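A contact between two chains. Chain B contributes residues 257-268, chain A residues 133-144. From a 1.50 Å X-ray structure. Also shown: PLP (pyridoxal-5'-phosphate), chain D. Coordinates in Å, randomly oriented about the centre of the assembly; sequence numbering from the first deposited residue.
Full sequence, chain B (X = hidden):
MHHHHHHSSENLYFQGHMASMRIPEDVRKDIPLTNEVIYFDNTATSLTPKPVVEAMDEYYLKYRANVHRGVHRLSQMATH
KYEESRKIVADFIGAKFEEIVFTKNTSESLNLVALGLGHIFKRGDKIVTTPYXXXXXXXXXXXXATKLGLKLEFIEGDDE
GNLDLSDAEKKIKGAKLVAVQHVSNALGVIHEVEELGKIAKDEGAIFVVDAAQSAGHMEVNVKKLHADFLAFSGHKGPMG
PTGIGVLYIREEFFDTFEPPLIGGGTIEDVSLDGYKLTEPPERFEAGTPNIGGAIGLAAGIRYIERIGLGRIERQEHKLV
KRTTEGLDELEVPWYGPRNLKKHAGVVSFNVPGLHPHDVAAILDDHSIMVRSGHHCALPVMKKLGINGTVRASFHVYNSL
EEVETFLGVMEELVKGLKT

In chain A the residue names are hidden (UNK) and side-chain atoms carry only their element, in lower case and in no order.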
# COMPACT_ATOMS: atom_id res chain seq x y z
N PHE B 257 -12.72 -15.89 -7.37
CA PHE B 257 -11.57 -14.99 -7.40
C PHE B 257 -10.44 -15.52 -6.57
O PHE B 257 -10.62 -15.64 -5.35
CB PHE B 257 -12.04 -13.65 -6.86
CG PHE B 257 -10.99 -12.54 -6.93
CD1 PHE B 257 -10.62 -11.99 -8.14
CD2 PHE B 257 -10.42 -12.05 -5.81
CE1 PHE B 257 -9.66 -11.03 -8.20
CE2 PHE B 257 -9.45 -11.03 -5.87
CZ PHE B 257 -9.07 -10.57 -7.08
N GLU B 258 -9.27 -15.78 -7.14
CA GLU B 258 -8.14 -16.31 -6.40
C GLU B 258 -7.33 -15.21 -5.78
O GLU B 258 -6.98 -14.31 -6.46
CB GLU B 258 -7.28 -17.09 -7.31
CG GLU B 258 -6.20 -17.79 -6.61
CD GLU B 258 -5.12 -18.28 -7.54
OE1 GLU B 258 -4.00 -18.33 -6.99
OE2 GLU B 258 -5.35 -18.58 -8.75
N PRO B 259 -7.18 -15.18 -4.46
CA PRO B 259 -6.40 -14.08 -3.87
C PRO B 259 -5.01 -14.01 -4.40
O PRO B 259 -4.23 -14.97 -4.18
CB PRO B 259 -6.43 -14.36 -2.40
CG PRO B 259 -6.93 -15.72 -2.23
CD PRO B 259 -7.70 -16.13 -3.42
N PRO B 260 -4.55 -12.90 -5.03
CA PRO B 260 -3.19 -12.92 -5.56
C PRO B 260 -2.14 -12.81 -4.50
O PRO B 260 -1.03 -13.23 -4.70
CB PRO B 260 -3.17 -11.63 -6.44
CG PRO B 260 -4.62 -11.53 -6.83
CD PRO B 260 -5.40 -11.80 -5.60
N LEU B 261 -2.47 -12.13 -3.40
CA LEU B 261 -1.53 -11.87 -2.30
C LEU B 261 -2.03 -12.62 -1.07
O LEU B 261 -3.16 -12.40 -0.55
CB LEU B 261 -1.39 -10.39 -1.97
CG LEU B 261 -1.07 -9.48 -3.15
CD1 LEU B 261 -1.11 -8.03 -2.74
CD2 LEU B 261 0.22 -9.82 -3.82
N ILE B 262 -1.19 -13.54 -0.52
CA ILE B 262 -1.55 -14.40 0.60
C ILE B 262 -0.52 -14.41 1.68
O ILE B 262 0.66 -14.15 1.43
CB ILE B 262 -1.87 -15.84 0.15
CG1 ILE B 262 -0.67 -16.48 -0.50
CG2 ILE B 262 -3.16 -15.84 -0.72
CD1 ILE B 262 -0.93 -17.99 -0.80
N GLY B 263 -0.93 -14.66 2.93
CA GLY B 263 0.03 -14.67 4.04
C GLY B 263 -0.61 -14.30 5.32
O GLY B 263 -1.82 -14.69 5.59
N GLY B 264 0.07 -13.54 6.18
CA GLY B 264 -0.51 -13.16 7.46
C GLY B 264 -1.85 -12.49 7.28
O GLY B 264 -2.07 -11.69 6.38
N GLY B 265 -2.79 -12.89 8.12
CA GLY B 265 -4.15 -12.38 8.17
C GLY B 265 -5.09 -13.00 7.14
O GLY B 265 -6.30 -12.69 7.24
N THR B 266 -4.64 -13.87 6.27
CA THR B 266 -5.45 -14.43 5.24
C THR B 266 -5.96 -15.85 5.54
O THR B 266 -6.60 -16.43 4.72
CB THR B 266 -4.85 -14.38 3.84
OG1 THR B 266 -3.79 -15.35 3.72
CG2 THR B 266 -4.39 -13.00 3.52
N ILE B 267 -5.51 -16.39 6.65
CA ILE B 267 -5.64 -17.86 6.87
C ILE B 267 -6.61 -18.25 7.96
O ILE B 267 -6.91 -17.50 8.86
CB ILE B 267 -4.22 -18.48 7.20
CG1 ILE B 267 -3.66 -18.02 8.53
CG2 ILE B 267 -3.28 -18.15 6.06
CD1 ILE B 267 -4.06 -18.79 9.78
N GLU B 268 -7.07 -19.47 7.84
CA GLU B 268 -7.78 -20.18 8.94
C GLU B 268 -6.85 -21.24 9.61
O GLU B 268 -6.96 -21.38 10.82
CB GLU B 268 -8.95 -20.95 8.26
CG GLU B 268 -9.57 -22.02 9.11
CD GLU B 268 -10.97 -22.36 8.66
OE1 GLU B 268 -11.84 -22.44 9.55
OE2 GLU B 268 -11.18 -22.52 7.43
N UNK A 133 8.98 -19.92 9.89
CA UNK A 133 8.51 -18.75 9.17
C UNK A 133 7.12 -18.26 9.54
O UNK A 133 6.24 -19.03 9.81
c UNK A 133 9.94 -19.32 7.11
o UNK A 133 10.70 -17.10 7.09
c UNK A 133 10.97 -18.25 7.37
o UNK A 133 12.02 -18.60 7.89
c UNK A 133 8.56 -18.98 7.67
N UNK A 134 6.97 -16.95 9.52
CA UNK A 134 5.69 -16.29 9.67
C UNK A 134 4.95 -16.68 8.38
O UNK A 134 5.55 -16.92 7.43
n UNK A 134 3.05 -12.76 8.86
c UNK A 134 5.95 -14.77 9.75
c UNK A 134 4.02 -13.64 8.49
c UNK A 134 3.16 -12.52 10.14
n UNK A 134 4.18 -13.20 10.60
c UNK A 134 4.74 -13.92 9.58
N UNK A 135 3.64 -16.75 8.42
CA UNK A 135 2.84 -17.15 7.26
C UNK A 135 3.12 -16.40 5.96
O UNK A 135 2.99 -16.94 4.92
c UNK A 135 -0.20 -18.64 10.48
n UNK A 135 0.80 -19.49 10.32
c UNK A 135 1.35 -17.10 7.58
c UNK A 135 0.97 -17.97 8.74
n UNK A 135 -0.11 -17.71 9.54
c UNK A 135 1.54 -19.10 9.23
N UNK A 136 3.49 -15.14 6.06
CA UNK A 136 3.80 -14.38 4.87
C UNK A 136 5.09 -14.84 4.17
O UNK A 136 5.23 -14.61 3.03
c UNK A 136 3.82 -12.91 5.15
o UNK A 136 2.55 -12.43 5.52
N UNK A 137 5.98 -15.52 4.89
CA UNK A 137 7.18 -16.06 4.26
C UNK A 137 7.06 -17.57 4.09
O UNK A 137 8.03 -18.24 3.96
c UNK A 137 9.73 -15.90 4.12
o UNK A 137 10.81 -16.26 4.66
o UNK A 137 9.63 -15.69 2.93
c UNK A 137 8.47 -15.74 5.02
N UNK A 138 5.85 -18.09 4.11
CA UNK A 138 5.63 -19.54 3.90
C UNK A 138 4.63 -19.78 2.81
O UNK A 138 4.88 -20.44 1.82
c UNK A 138 4.44 -22.02 6.58
c UNK A 138 4.88 -21.62 5.17
c UNK A 138 6.01 -22.50 4.69
c UNK A 138 5.16 -20.13 5.18
N UNK A 139 3.44 -19.16 2.90
CA UNK A 139 2.38 -19.37 1.92
C UNK A 139 2.73 -19.09 0.51
O UNK A 139 2.40 -19.83 -0.40
c UNK A 139 0.12 -19.35 3.17
c UNK A 139 -1.12 -18.50 3.37
c UNK A 139 0.71 -19.79 4.46
c UNK A 139 1.10 -18.63 2.27
N UNK A 140 3.46 -18.00 0.25
CA UNK A 140 3.82 -17.78 -1.15
C UNK A 140 4.69 -18.90 -1.77
O UNK A 140 4.55 -19.18 -2.90
c UNK A 140 4.02 -15.75 0.06
c UNK A 140 3.83 -16.85 1.08
c UNK A 140 4.60 -16.45 -1.11
N UNK A 141 5.55 -19.51 -0.97
CA UNK A 141 6.40 -20.58 -1.45
C UNK A 141 5.61 -21.88 -1.57
O UNK A 141 5.84 -22.61 -2.44
c UNK A 141 8.30 -19.45 -0.22
c UNK A 141 10.07 -16.41 -2.33
c UNK A 141 9.33 -17.45 -0.41
c UNK A 141 9.66 -17.43 -3.08
c UNK A 141 8.89 -18.54 -1.14
n UNK A 141 9.10 -17.72 0.91
c UNK A 141 9.05 -18.52 -2.52
c UNK A 141 8.47 -18.92 1.00
c UNK A 141 7.62 -20.76 -0.55
c UNK A 141 9.93 -16.39 -0.98
N UNK A 142 4.67 -22.09 -0.66
CA UNK A 142 3.82 -23.27 -0.75
C UNK A 142 2.98 -23.18 -2.03
O UNK A 142 2.82 -24.11 -2.74
c UNK A 142 2.70 -23.69 2.97
o UNK A 142 1.85 -22.85 3.08
c UNK A 142 3.63 -23.71 1.76
c UNK A 142 2.94 -23.34 0.47
n UNK A 142 2.87 -24.61 3.84
N UNK A 143 2.42 -22.01 -2.32
CA UNK A 143 1.64 -21.86 -3.51
C UNK A 143 2.44 -22.08 -4.73
O UNK A 143 2.02 -22.73 -5.69
n UNK A 143 0.37 -17.73 -4.63
n UNK A 143 1.15 -15.59 -4.18
c UNK A 143 0.10 -20.19 -4.78
c UNK A 143 0.92 -20.48 -3.54
c UNK A 143 0.10 -16.45 -4.36
c UNK A 143 -0.62 -18.80 -4.73
n UNK A 143 -1.14 -16.15 -4.19
N UNK A 144 3.63 -21.45 -4.78
CA UNK A 144 4.47 -21.61 -5.95
C UNK A 144 4.86 -23.11 -6.13
O UNK A 144 4.83 -23.59 -7.27
c UNK A 144 7.92 -19.95 -6.59
c UNK A 144 6.01 -20.23 -8.26
c UNK A 144 6.65 -20.75 -6.99
c UNK A 144 5.70 -20.69 -5.80
N1 PLP D . 7.58 -11.71 8.69
C2 PLP D . 7.91 -11.47 9.94
C2A PLP D . 9.15 -12.17 10.50
C3 PLP D . 7.12 -10.57 10.78
O3 PLP D . 7.42 -10.27 12.05
C4 PLP D . 6.00 -9.89 10.09
C4A PLP D . 5.09 -8.90 10.79
C5 PLP D . 5.80 -10.23 8.68
C6 PLP D . 6.59 -11.09 8.01
C5A PLP D . 4.66 -9.53 7.97
O4P PLP D . 4.81 -8.06 8.19
P PLP D . 3.59 -7.20 7.61
O1P PLP D . 2.41 -7.59 8.50
O2P PLP D . 3.33 -7.64 6.28
O3P PLP D . 3.96 -5.82 7.84
O HOH W 1 -3.63 -17.60 -4.28

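Position 133 has three carbons in a chain, the third carrying two oxygens. It touches nothing in this stretch of chain B. It is A:Glu133.

Position 134 has one carbon and then a five-membered ring of three carbons and two nitrogens. A ring nitrogen lies near CA of B:Gly264. That is histidine, A:His134. Its NE2 lies 3.8 Å from CA of B:Gly264. PLP covers one face of the ring. A CB on B:Gly264 would sit 2.7 Å from NE2 of A:His134, a clash, so the bare glycine gives this ring its room.

Position 135 has the same make-up, one carbon and a ring of three carbons and two nitrogens, and it points toward chain B. A ring nitrogen lies near CG1 of B:Ile267. It is A:His135. Its ND1 is 3.7 Å from CG1 of B:Ile267. Its NE2 is hydrogen-bonded elsewhere in the structure.

Position 136 has one carbon and one oxygen, and the oxygen lies close to the backbone N of B:Gly264. It is A:Ser136. The backbone N of B:Gly264 donates a hydrogen bond to OG of A:Ser136, at 2.8 Å and nearly straight. The nearest CA atoms of the two stretches are those of B:Gly263 and A:Ser136, 3.9 Å apart. A CB on B:Gly263 would fall 2.6 Å from OG of A:Ser136, a clash, and the backbone angles of B:Gly263 call for glycine in any case.

Position 137 has two carbons, the second carrying two oxygens. It points away from chain B. It is A:Asp137.

Position 138 has four carbons, forked at the second. It makes no contact with this stretch of chain B. It is A:Leu138, at the N-cap position of the helix.

Position 139 also has four carbons forked at the second, but it points toward chain B. Its carbons touch B:Ile262 and B:Ile267. It is A:Leu139. Its CB is 3.7 Å from CD1 of B:Ile262, and its CD2 is 3.5 Å from CG2 of B:Ile267.

Position 140 has three carbons that close a ring onto the backbone N. A ring carbon lies near O of B:Ile262. It is A:Pro140. Its CG lies 4.0 Å from O of B:Ile262.

Position 141 has one carbon and fused five- and six-membered rings holding eight carbons and one nitrogen. It does not reach this stretch of chain B. It is A:Trp141, whose NE1 donates a hydrogen bond to OD1 of A:Asp137 at 2.9 Å.

Position 142 has three carbons, the third carrying one oxygen and one nitrogen. It makes no contact with this stretch of chain B. It is A:Gln142.

Position 143 has three carbons, a nitrogen, and a carbon carrying two more nitrogens. An end nitrogen lies close to O of B:Pro260. It is A:Arg143. Its NH1 donates a hydrogen bond to O of B:Pro260 at 3.0 Å. CG1 of B:Ile262 lies over one face of the guanidinium. A water accepts from NH1 and donates to OE1 of B:Glu258 and O of B:Pro259.

Position 144 has four carbons forked at the second, out of reach of this stretch of chain B. It is A:Leu144.

The contact combines apolar packing with polar anchors. A:Leu139 packs against two isoleucines, while A:Ser136 and A:Arg143 bind backbone groups of chain B. B:Gly263 and B:Gly264 have no side chains, so A:Ser136 and A:His134 can lie close to their backbone.

Chain A, residues 133-144: EHHSDLLPWQRL
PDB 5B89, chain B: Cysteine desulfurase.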